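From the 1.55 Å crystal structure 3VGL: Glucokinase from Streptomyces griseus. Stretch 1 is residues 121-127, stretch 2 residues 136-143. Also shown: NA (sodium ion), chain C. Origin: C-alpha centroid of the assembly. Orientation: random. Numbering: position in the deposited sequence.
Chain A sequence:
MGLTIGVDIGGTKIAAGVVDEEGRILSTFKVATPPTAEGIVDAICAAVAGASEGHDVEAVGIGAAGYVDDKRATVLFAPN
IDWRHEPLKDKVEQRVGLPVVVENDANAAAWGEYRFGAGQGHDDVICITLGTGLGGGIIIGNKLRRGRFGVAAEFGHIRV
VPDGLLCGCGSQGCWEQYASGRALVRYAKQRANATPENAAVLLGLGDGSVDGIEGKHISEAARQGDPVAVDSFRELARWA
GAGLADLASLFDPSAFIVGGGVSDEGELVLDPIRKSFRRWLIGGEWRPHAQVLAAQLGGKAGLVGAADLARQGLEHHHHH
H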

ATOM      1  N   GLY A 121      34.817  -1.543  17.070  1.00 27.05           N
ATOM      2  CA  GLY A 121      34.713  -2.801  17.832  1.00 28.57           C
ATOM      3  C   GLY A 121      33.743  -3.810  17.244  1.00 27.86           C
ATOM      4  O   GLY A 121      33.674  -4.959  17.690  1.00 28.88           O
ATOM      5  N   HIS A 122      32.972  -3.373  16.248  1.00 26.04           N
ATOM      6  CA  HIS A 122      32.027  -4.251  15.562  1.00 25.85           C
ATOM      7  C   HIS A 122      32.675  -4.823  14.292  1.00 26.03           C
ATOM      8  O   HIS A 122      33.682  -4.283  13.821  1.00 27.85           O
ATOM      9  N   ASP A 123      32.118  -5.914  13.752  1.00 26.19           N
ATOM     10  CA  ASP A 123      32.586  -6.485  12.481  1.00 26.10           C
ATOM     11  C   ASP A 123      31.583  -6.296  11.351  1.00 24.66           C
ATOM     12  O   ASP A 123      31.963  -6.242  10.180  1.00 24.69           O
ATOM     13  N   ASP A 124      30.308  -6.233  11.718  1.00 23.75           N
ATOM     14  CA  ASP A 124      29.207  -6.145  10.752  1.00 22.67           C
ATOM     15  C   ASP A 124      28.256  -5.065  11.225  1.00 20.98           C
ATOM     16  O   ASP A 124      27.525  -5.255  12.190  1.00 21.49           O
ATOM     17  N   VAL A 125      28.296  -3.911  10.561  1.00 19.81           N
ATOM     18  CA  VAL A 125      27.394  -2.810  10.912  1.00 19.67           C
ATOM     19  C   VAL A 125      26.741  -2.246   9.668  1.00 18.21           C
ATOM     20  O   VAL A 125      27.302  -2.320   8.578  1.00 18.04           O
ATOM     21  N   ILE A 126      25.559  -1.675   9.856  1.00 16.97           N
ATOM     22  CA  ILE A 126      24.848  -1.026   8.760  1.00 15.67           C
ATOM     23  C   ILE A 126      24.557   0.419   9.141  1.00 15.54           C
ATOM     24  O   ILE A 126      24.024   0.675  10.217  1.00 15.74           O
ATOM     25  N   CYS A 127      24.881   1.330   8.232  1.00 14.73           N
ATOM     26  CA  CYS A 127      24.622   2.758   8.400  1.00 16.01           C
ATOM     27  C   CYS A 127      23.499   3.221   7.483  1.00 14.64           C
ATOM     28  O   CYS A 127      23.397   2.790   6.315  1.00 14.97           O
ATOM     29  N   GLY A 136      22.763   4.665   2.411  1.00 11.79           N
ATOM     30  CA  GLY A 136      23.182   3.496   3.176  1.00 12.67           C
ATOM     31  C   GLY A 136      24.678   3.231   3.072  1.00 13.18           C
ATOM     32  O   GLY A 136      25.348   3.696   2.151  1.00 13.39           O
ATOM     33  N   GLY A 137      25.190   2.446   4.009  1.00 13.17           N
ATOM     34  CA  GLY A 137      26.579   1.997   3.959  1.00 13.83           C
ATOM     35  C   GLY A 137      26.670   0.654   4.653  1.00 14.27           C
ATOM     36  O   GLY A 137      26.022   0.426   5.677  1.00 15.23           O
ATOM     37  N   ILE A 138      27.472  -0.234   4.090  1.00 14.95           N
ATOM     38  CA  ILE A 138      27.552  -1.628   4.541  1.00 15.80           C
ATOM     39  C   ILE A 138      28.981  -1.948   4.968  1.00 16.74           C
ATOM     40  O   ILE A 138      29.918  -1.842   4.175  1.00 17.88           O
ATOM     41  N   ILE A 139      29.141  -2.340   6.225  1.00 17.67           N
ATOM     42  CA  ILE A 139      30.398  -2.945   6.693  1.00 18.76           C
ATOM     43  C   ILE A 139      30.071  -4.409   7.014  1.00 19.45           C
ATOM     44  O   ILE A 139      29.241  -4.694   7.889  1.00 19.24           O
ATOM     45  N   ILE A 140      30.698  -5.319   6.276  1.00 20.41           N
ATOM     46  CA  ILE A 140      30.563  -6.752   6.527  1.00 21.01           C
ATOM     47  C   ILE A 140      31.957  -7.342   6.604  1.00 22.51           C
ATOM     48  O   ILE A 140      32.792  -7.094   5.725  1.00 22.57           O
ATOM     49  N   GLY A 141      32.207  -8.117   7.656  1.00 23.84           N
ATOM     50  CA  GLY A 141      33.547  -8.687   7.872  1.00 25.63           C
ATOM     51  C   GLY A 141      34.626  -7.620   7.874  1.00 26.21           C
ATOM     52  O   GLY A 141      35.685  -7.783   7.232  1.00 28.01           O
ATOM     53  N   ASN A 142      34.360  -6.521   8.586  1.00 25.61           N
ATOM     54  CA  ASN A 142      35.320  -5.429   8.797  1.00 25.49           C
ATOM     55  C   ASN A 142      35.732  -4.660   7.530  1.00 25.71           C
ATOM     56  O   ASN A 142      36.765  -3.965   7.514  1.00 26.51           O
ATOM     57  N   LYS A 143      34.911  -4.761   6.484  1.00 24.62           N
ATOM     58  CA  LYS A 143      35.209  -4.150   5.191  1.00 24.46           C
ATOM     59  C   LYS A 143      33.988  -3.447   4.628  1.00 22.53           C
ATOM     60  O   LYS A 143      32.881  -3.970   4.707  1.00 22.21           O
TER

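The strand at Val125-Cys127 runs antiparallel to the one that includes Gly136-Ile139, and paired backbone hydrogen bonds join Val125 to Ile139 and Cys127 to Gly137, fixing which side chains share a face.

The apolar contacts follow this register. Val125 (chi1 m) and Ile139 (m, m) lie on one face, with Val125 CG2 3.7 Å from Ile139 CB; beta-branched residues suit extended strands and fill such buried layers well. On the other face the end of Ile126 (m, m) comes nearer the partner strand, with Ile126 CD1 4.0 Å from Ile138 CG1; Ile138 is m, t. Cys127 (t) shares the face of Val125, but its partner Gly137 offers no side chain, so its CB meets only backbone across the strands.

Polar side chains gather near the type I' turn from Ile140 to Lys143. Asp124 (m) accepts a hydrogen bond at OD1 from Gly141 N (2.8 Å), its carboxylate serving an amide of the turn. The positive phi of Gly141 favours glycine. Asp123 (m) takes a second one, OD2 from ND2 of Asn142 (m) at 2.8 Å, while Asp123 O accepts from Asn142 N at 2.9 Å. Asparagine tolerates the left-handed backbone angles found here.

At the opposite end of the pairing, Gly136 O coordinates the sodium ion NA at 2.3 Å. Gly136 N donates to water 1 (O at 3.0 Å), itself a sodium ligand.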

ATOM      1  CB  HIS A 122      30.752  -3.472  15.212  1.00 24.06           C
ATOM      2  CG  HIS A 122      29.971  -2.990  16.402  1.00 23.74           C
ATOM      3  ND1 HIS A 122      28.837  -3.625  16.860  1.00 23.55           N
ATOM      4  CD2 HIS A 122      30.165  -1.932  17.228  1.00 24.36           C
ATOM      5  CE1 HIS A 122      28.366  -2.985  17.917  1.00 25.78           C
ATOM      6  NE2 HIS A 122      29.152  -1.948  18.158  1.00 25.18           N
ATOM      7  CB  ASP A 123      32.861  -7.983  12.609  1.00 27.56           C
ATOM      8  CG  ASP A 123      33.883  -8.303  13.684  1.00 30.03           C
ATOM      9  OD1 ASP A 123      33.687  -9.321  14.373  1.00 33.97           O
ATOM     10  OD2 ASP A 123      34.864  -7.560  13.831  1.00 33.61           O
ATOM     11  CB  ASP A 124      28.505  -7.501  10.609  1.00 23.79           C
ATOM     12  CG  ASP A 124      29.469  -8.611  10.219  1.00 26.48           C
ATOM     13  OD1 ASP A 124      29.838  -8.698   9.028  1.00 27.31           O
ATOM     14  OD2 ASP A 124      29.891  -9.388  11.117  1.00 30.68           O
ATOM     15  CB  VAL A 125      28.072  -1.646  11.708  1.00 20.22           C
ATOM     16  CG1 VAL A 125      28.613  -2.144  13.036  1.00 22.59           C
ATOM     17  CG2 VAL A 125      29.149  -0.948  10.895  1.00 21.63           C
ATOM     18  CB  ILE A 126      23.521  -1.778   8.456  1.00 15.33           C
ATOM     19  CG1 ILE A 126      23.780  -3.228   7.988  1.00 17.04           C
ATOM     20  CG2 ILE A 126      22.680  -1.026   7.416  1.00 16.14           C
ATOM     21  CD1 ILE A 126      24.547  -3.367   6.639  1.00 18.96           C
ATOM     22  CB  CYS A 127      25.879   3.549   8.073  1.00 16.62           C
ATOM     23  SG  CYS A 127      25.730   5.342   8.192  1.00 19.57           S
ATOM     24  CB  ILE A 138      27.182  -2.592   3.394  1.00 15.26           C
ATOM     25  CG1 ILE A 138      25.743  -2.392   2.933  1.00 15.94           C
ATOM     26  CG2 ILE A 138      27.368  -4.076   3.825  1.00 16.71           C
ATOM     27  CD1 ILE A 138      25.509  -2.964   1.575  1.00 16.79           C
ATOM     28  CB  ILE A 139      30.944  -2.275   7.959  1.00 19.32           C
ATOM     29  CG1 ILE A 139      31.157  -0.766   7.780  1.00 19.55           C
ATOM     30  CG2 ILE A 139      32.241  -2.992   8.418  1.00 21.25           C
ATOM     31  CD1 ILE A 139      32.184  -0.366   6.750  1.00 22.30           C
ATOM     32  CB  ILE A 140      29.722  -7.458   5.442  1.00 21.09           C
ATOM     33  CG1 ILE A 140      28.236  -7.094   5.604  1.00 19.44           C
ATOM     34  CG2 ILE A 140      29.896  -8.982   5.525  1.00 22.63           C
ATOM     35  CD1 ILE A 140      27.356  -7.551   4.463  1.00 21.13           C
ATOM     36  CB  ASN A 142      36.556  -5.950   9.569  1.00 26.95           C
ATOM     37  CG  ASN A 142      36.171  -6.670  10.831  1.00 27.32           C
ATOM     38  OD1 ASN A 142      36.079  -7.891  10.851  1.00 31.38           O
ATOM     39  ND2 ASN A 142      35.895  -5.916  11.882  1.00 29.25           N
ATOM     40  CB  LYS A 143      35.627  -5.207   4.180  1.00 25.10           C
ATOM     41  CG  LYS A 143      36.991  -5.852   4.447  1.00 29.47           C
ATOM     42  CD  LYS A 143      37.672  -6.188   3.139  1.00 35.78           C
ATOM     43  CE  LYS A 143      37.406  -7.602   2.700  1.00 38.82           C
ATOM     44  NZ  LYS A 143      38.549  -8.119   1.890  1.00 42.40           N
TER
HETATM   45 NA    NA C 323      25.736   4.082  -0.044  1.00 20.75          NA
HETATM   46  O   HOH W   1      23.745   5.442  -0.281  1.00  7.76           O
HETATM   47  O   HOH W   2      25.626   3.735  -2.469  1.00  9.91           O